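Local coordinates for protein transcriptional regulator, LacI family (Corynebacterium glutamicum, PDB 3H5T) that probably activates transcription of the inositol phosphate synthase gene in an inositol-dependent way, by binding a palindromic motif in promoter regions, and regulates cell wall biogenesis, at residues Ile107-Ala112 and Asp141-Ala146; Ala154-Gln159 and Glu164-Ile169. All coordinates share one frame; numbering follows the deposited sequence.

Both interactions belong to the sugar-binding domain of the LacI family, which resembles the periplasmic binding proteins, and both reach the same mixed beta sheet. They come in series along the chain. Interaction 1 joins the end of strand 103-108, an outermost strand of that sheet, to the start of helix 142-150. The chain then runs through this helix into strand 154-157, where interaction 2 opens. Interaction 2 pairs strand 154-157 with strand 168-171, its parallel neighbour. The two centres lie about 15 Å apart. They touch where Met166 packs against Ile144 of the helix. One contact places the helix start at the sheet and the other pairs two adjacent strands, both in the same lobe.

Interaction 1: Ile107-Ala112 and Asp141-Ala146; sequences IPASPA and DPHIDA
The His143 side chain leaves the helix with CG anti to its own carbonyl carbon (chi1 -64°), and chi2 of -76° turns the ring to lay one face under Ala109. The Ala109 methyl sits almost centrally over that face. Ala109 CB is 3.7 Å from the centroid of the His143 ring and only 9° off the ring normal, a CH-pi contact. The carbonyl of Ser110 comes to the same ring at its edge. Ser110 O lies 3.7 Å from His143 NE2.

No direct hydrogen bond joins the two segments. A water makes the polar link instead. It donates to Ser110 O at 2.9 Å and to Asp141 OD1 at 2.8 Å. Asp141 is also the N-cap of the helix: its carboxylate accepts from His143 N, although the position of OD2 is less certain. On the other segment, Ser110 OG accepts from Ala112 N at 3.2 Å. This ST turn shapes the chain just past the strand.

The contact is small and largely buried. Helix 142-150 is the helix of the beta-alpha-beta crossover from strand 132-135 to strand 154-157. The contact ties its N-terminus to the loop after strand 103-108. Ala109 and His143 both touch Leu74 of strand 70-75, and His143 also meets Ala120. The His143 ring thus lies among that loop, strand 70-75 and helix 117-125.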
loop_
_atom_site.group_PDB
_atom_site.type_symbol
_atom_site.label_atom_id
_atom_site.label_comp_id
_atom_site.label_asym_id
_atom_site.label_seq_id
_atom_site.Cartn_x
_atom_site.Cartn_y
_atom_site.Cartn_z
ATOM N N ILE A 107 -11.865 -7.798 -5.545
ATOM C CA ILE A 107 -12.910 -8.440 -4.743
ATOM C C ILE A 107 -13.139 -7.643 -3.458
ATOM O O ILE A 107 -12.291 -7.650 -2.561
ATOM C CB ILE A 107 -12.495 -9.895 -4.335
ATOM C CG1 ILE A 107 -11.901 -10.647 -5.528
ATOM C CG2 ILE A 107 -13.692 -10.674 -3.840
ATOM C CD1 ILE A 107 -11.233 -11.969 -5.132
ATOM N N PRO A 108 -14.284 -6.951 -3.349
ATOM C CA PRO A 108 -14.641 -6.145 -2.178
ATOM C C PRO A 108 -15.138 -7.011 -1.023
ATOM O O PRO A 108 -16.240 -7.549 -1.083
ATOM C CB PRO A 108 -15.763 -5.240 -2.698
ATOM C CG PRO A 108 -15.619 -5.274 -4.187
ATOM C CD PRO A 108 -15.231 -6.704 -4.444
ATOM N N ALA A 109 -14.346 -7.132 0.035
ATOM C CA ALA A 109 -14.751 -7.943 1.174
ATOM C C ALA A 109 -15.078 -7.061 2.363
ATOM O O ALA A 109 -14.293 -6.188 2.731
ATOM C CB ALA A 109 -13.648 -8.912 1.536
ATOM N N SER A 110 -16.234 -7.283 2.974
ATOM C CA SER A 110 -16.621 -6.478 4.124
ATOM C C SER A 110 -15.770 -6.768 5.356
ATOM O O SER A 110 -15.503 -7.927 5.682
ATOM C CB SER A 110 -18.086 -6.711 4.483
ATOM O OG SER A 110 -18.396 -6.040 5.696
ATOM N N PRO A 111 -15.325 -5.709 6.049
ATOM C CA PRO A 111 -14.502 -5.823 7.259
ATOM C C PRO A 111 -15.329 -5.853 8.548
ATOM O O PRO A 111 -14.775 -5.884 9.644
ATOM C CB PRO A 111 -13.616 -4.588 7.177
ATOM C CG PRO A 111 -14.547 -3.579 6.600
ATOM C CD PRO A 111 -15.222 -4.350 5.483
ATOM N N ALA A 112 -16.653 -5.849 8.405
ATOM C CA ALA A 112 -17.576 -5.855 9.544
ATOM C C ALA A 112 -17.464 -7.101 10.418
ATOM O O ALA A 112 -17.237 -8.201 9.925
ATOM C CB ALA A 112 -19.005 -5.696 9.043
ATOM N N ASP A 141 -9.251 -13.172 9.680
ATOM C CA ASP A 141 -10.334 -12.764 8.794
ATOM C C ASP A 141 -10.939 -14.017 8.143
ATOM O O ASP A 141 -10.225 -14.841 7.563
ATOM C CB ASP A 141 -9.801 -11.813 7.721
ATOM C CG ASP A 141 -10.900 -11.260 6.830
ATOM O OD1 ASP A 141 -11.467 -10.191 7.149
ATOM O OD2 ASP A 141 -11.206 -11.905 5.811
ATOM N N PRO A 142 -12.267 -14.176 8.227
ATOM C CA PRO A 142 -12.903 -15.354 7.635
ATOM C C PRO A 142 -12.684 -15.533 6.135
ATOM O O PRO A 142 -12.856 -16.630 5.611
ATOM C CB PRO A 142 -14.370 -15.183 8.014
ATOM C CG PRO A 142 -14.539 -13.701 8.050
ATOM C CD PRO A 142 -13.277 -13.240 8.755
ATOM N N HIS A 143 -12.300 -14.466 5.440
ATOM C CA HIS A 143 -12.058 -14.575 3.999
ATOM C C HIS A 143 -10.781 -15.374 3.749
ATOM O O HIS A 143 -10.678 -16.104 2.761
ATOM C CB HIS A 143 -11.980 -13.177 3.373
ATOM C CG HIS A 143 -13.263 -12.415 3.482
ATOM N ND1 HIS A 143 -14.358 -12.687 2.685
ATOM C CD2 HIS A 143 -13.669 -11.480 4.369
ATOM C CE1 HIS A 143 -15.381 -11.955 3.084
ATOM N NE2 HIS A 143 -14.991 -11.215 4.105
ATOM N N ILE A 144 -9.816 -15.239 4.656
ATOM C CA ILE A 144 -8.565 -15.981 4.559
ATOM C C ILE A 144 -8.898 -17.474 4.607
ATOM O O ILE A 144 -8.425 -18.249 3.770
ATOM C CB ILE A 144 -7.619 -15.655 5.736
ATOM C CG1 ILE A 144 -7.180 -14.190 5.668
ATOM C CG2 ILE A 144 -6.420 -16.597 5.719
ATOM C CD1 ILE A 144 -6.372 -13.837 4.444
ATOM N N ASP A 145 -9.719 -17.869 5.585
ATOM C CA ASP A 145 -10.121 -19.271 5.741
ATOM C C ASP A 145 -10.926 -19.742 4.529
ATOM O O ASP A 145 -10.792 -20.885 4.091
ATOM C CB ASP A 145 -10.961 -19.469 7.011
ATOM C CG ASP A 145 -10.248 -18.996 8.277
ATOM O OD1 ASP A 145 -9.079 -19.380 8.500
ATOM O OD2 ASP A 145 -10.863 -18.239 9.057
ATOM N N ALA A 146 -11.765 -18.860 3.992
ATOM C CA ALA A 146 -12.563 -19.203 2.829
ATOM C C ALA A 146 -11.656 -19.497 1.635
ATOM O O ALA A 146 -11.905 -20.424 0.876
ATOM C CB ALA A 146 -13.529 -18.074 2.501
HETATM O O HOH W 1 -14.275 -10.079 7.126
#

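Interaction 2: Ala154-Gln159 and Glu164-Ile169; sequences AVIADQ and EGMPFI
Backbone hydrogen bonds carry the pairing of Ile156 and Ala157 with Phe168 and Ile169, two parallel bridges. Ile156 N donates to Pro167 O at 2.7 Å, and the bond is almost straight (178°). Ile156 O in turn accepts from Ile169 N at 3.0 Å. The last bond between the two segments runs from Asp158 N to Ile169 O at 2.9 Å. At the other end, a water accepts from Ala154 N and donates to Gly165 O. CA-H...O contacts add to the ladder, as from Phe168 CA to Ile156 O.

Apolar contacts lie on both faces of the sheet. On the face of Ile156 and Phe168, the two branches of Ile156 reach different partners. The Ile156 and Met166 side chains cross obliquely, with Ile156 CD1 3.6 Å from Met166 CB and close to Met166 SD. Ile156 CG2 meets the Phe168 ring at its edge, in the ring plane, 3.7 Å from Phe168 CD1. Phe168 CG stands anti to its backbone N (chi1 179°), which swings the ring alongside the end of strand 154-157. There Phe168 CE1 comes to 3.5 Å from Asp158 O. On the other side, Val155 CG2 packs on Pro167 CB at 4.1 Å and more loosely on Ile169 CD1. Helix 321-336 covers Pro167 and Ile169, while helix 142-150 touches Ala154 and Met166.

Just past the strand end, Asp158 OD1 forms a salt bridge with Lys324 of helix 321-336. The chemistry is that of the parallel part of a mixed sheet, with helices on both faces. Three direct backbone bonds and one water join the main chains, and aliphatic and aromatic groups pack beside them.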
loop_
_atom_site.group_PDB
_atom_site.type_symbol
_atom_site.label_atom_id
_atom_site.label_comp_id
_atom_site.label_asym_id
_atom_site.label_seq_id
_atom_site.Cartn_x
_atom_site.Cartn_y
_atom_site.Cartn_z
ATOM N N ALA A 154 -2.641 -18.445 -3.143
ATOM C CA ALA A 154 -2.683 -17.089 -2.646
ATOM C C ALA A 154 -1.389 -16.568 -2.052
ATOM O O ALA A 154 -0.605 -17.313 -1.455
ATOM C CB ALA A 154 -3.794 -16.965 -1.635
ATOM N N VAL A 155 -1.179 -15.272 -2.238
ATOM C CA VAL A 155 -0.019 -14.581 -1.707
ATOM C C VAL A 155 -0.582 -13.454 -0.841
ATOM O O VAL A 155 -1.602 -12.850 -1.176
ATOM C CB VAL A 155 0.844 -13.972 -2.828
ATOM C CG1 VAL A 155 0.009 -13.001 -3.658
ATOM C CG2 VAL A 155 2.026 -13.235 -2.226
ATOM N N ILE A 156 0.075 -13.177 0.276
ATOM C CA ILE A 156 -0.384 -12.130 1.175
ATOM C C ILE A 156 0.560 -10.931 1.169
ATOM O O ILE A 156 1.780 -11.098 1.187
ATOM C CB ILE A 156 -0.490 -12.675 2.625
ATOM C CG1 ILE A 156 -1.634 -13.683 2.719
ATOM C CG2 ILE A 156 -0.689 -11.530 3.611
ATOM C CD1 ILE A 156 -1.563 -14.552 3.954
ATOM N N ALA A 157 -0.012 -9.726 1.151
ATOM C CA ALA A 157 0.777 -8.495 1.183
ATOM C C ALA A 157 0.416 -7.685 2.425
ATOM O O ALA A 157 -0.764 -7.504 2.744
ATOM C CB ALA A 157 0.523 -7.663 -0.066
ATOM N N ASP A 158 1.442 -7.202 3.119
ATOM C CA ASP A 158 1.263 -6.407 4.327
ATOM C C ASP A 158 0.781 -7.206 5.537
ATOM O O ASP A 158 1.391 -7.158 6.599
ATOM C CB ASP A 158 0.302 -5.249 4.041
ATOM C CG ASP A 158 1.024 -3.997 3.570
ATOM O OD1 ASP A 158 0.355 -3.094 3.019
ATOM O OD2 ASP A 158 2.260 -3.910 3.763
ATOM N N GLN A 159 -0.303 -7.953 5.372
ATOM C CA GLN A 159 -0.857 -8.752 6.460
ATOM C C GLN A 159 -1.983 -9.622 5.896
ATOM O O GLN A 159 -2.578 -9.282 4.881
ATOM C CB GLN A 159 -1.404 -7.812 7.537
ATOM C CG GLN A 159 -2.452 -6.856 7.003
ATOM C CD GLN A 159 -2.847 -5.794 7.998
ATOM O OE1 GLN A 159 -2.815 -6.014 9.209
ATOM N NE2 GLN A 159 -3.249 -4.638 7.495
ATOM N N GLU A 164 -0.171 -20.420 6.831
ATOM C CA GLU A 164 0.459 -21.559 6.171
ATOM C C GLU A 164 0.094 -21.654 4.687
ATOM O O GLU A 164 -1.056 -21.464 4.309
ATOM C CB GLU A 164 0.072 -22.861 6.884
ATOM C CG GLU A 164 0.650 -24.111 6.228
ATOM C CD GLU A 164 -0.011 -25.379 6.722
ATOM O OE1 GLU A 164 -1.259 -25.460 6.649
ATOM O OE2 GLU A 164 0.711 -26.293 7.178
ATOM N N GLY A 165 1.090 -21.946 3.857
ATOM C CA GLY A 165 0.870 -22.085 2.425
ATOM C C GLY A 165 0.586 -20.798 1.671
ATOM O O GLY A 165 0.177 -20.840 0.512
ATOM N N MET A 166 0.816 -19.655 2.313
ATOM C CA MET A 166 0.553 -18.359 1.691
ATOM C C MET A 166 1.740 -17.384 1.772
ATOM O O MET A 166 1.887 -16.669 2.765
ATOM C CB MET A 166 -0.684 -17.710 2.350
ATOM C CG MET A 166 -2.048 -18.302 1.964
ATOM S SD MET A 166 -3.489 -17.499 2.775
ATOM C CE MET A 166 -4.543 -18.837 2.895
ATOM N N PRO A 167 2.601 -17.348 0.733
ATOM C CA PRO A 167 3.764 -16.456 0.690
ATOM C C PRO A 167 3.418 -15.059 1.191
ATOM O O PRO A 167 2.339 -14.545 0.908
ATOM C CB PRO A 167 4.151 -16.491 -0.780
ATOM C CG PRO A 167 3.970 -17.933 -1.089
ATOM C CD PRO A 167 2.608 -18.241 -0.439
ATOM N N PHE A 168 4.346 -14.454 1.925
ATOM C CA PHE A 168 4.142 -13.150 2.546
ATOM C C PHE A 168 5.167 -12.087 2.119
ATOM O O PHE A 168 6.376 -12.328 2.144
ATOM C CB PHE A 168 4.171 -13.370 4.074
ATOM C CG PHE A 168 3.998 -12.118 4.907
ATOM C CD1 PHE A 168 2.768 -11.479 4.997
ATOM C CD2 PHE A 168 5.062 -11.616 5.648
ATOM C CE1 PHE A 168 2.602 -10.361 5.815
ATOM C CE2 PHE A 168 4.908 -10.503 6.471
ATOM C CZ PHE A 168 3.677 -9.874 6.555
ATOM N N ILE A 169 4.673 -10.913 1.734
ATOM C CA ILE A 169 5.525 -9.799 1.313
ATOM C C ILE A 169 5.185 -8.552 2.129
ATOM O O ILE A 169 4.058 -8.064 2.078
ATOM C CB ILE A 169 5.303 -9.436 -0.169
ATOM C CG1 ILE A 169 5.498 -10.668 -1.047
ATOM C CG2 ILE A 169 6.255 -8.307 -0.582
ATOM C CD1 ILE A 169 5.301 -10.384 -2.528
HETATM O O HOH W 2 -1.803 -20.802 -1.362
#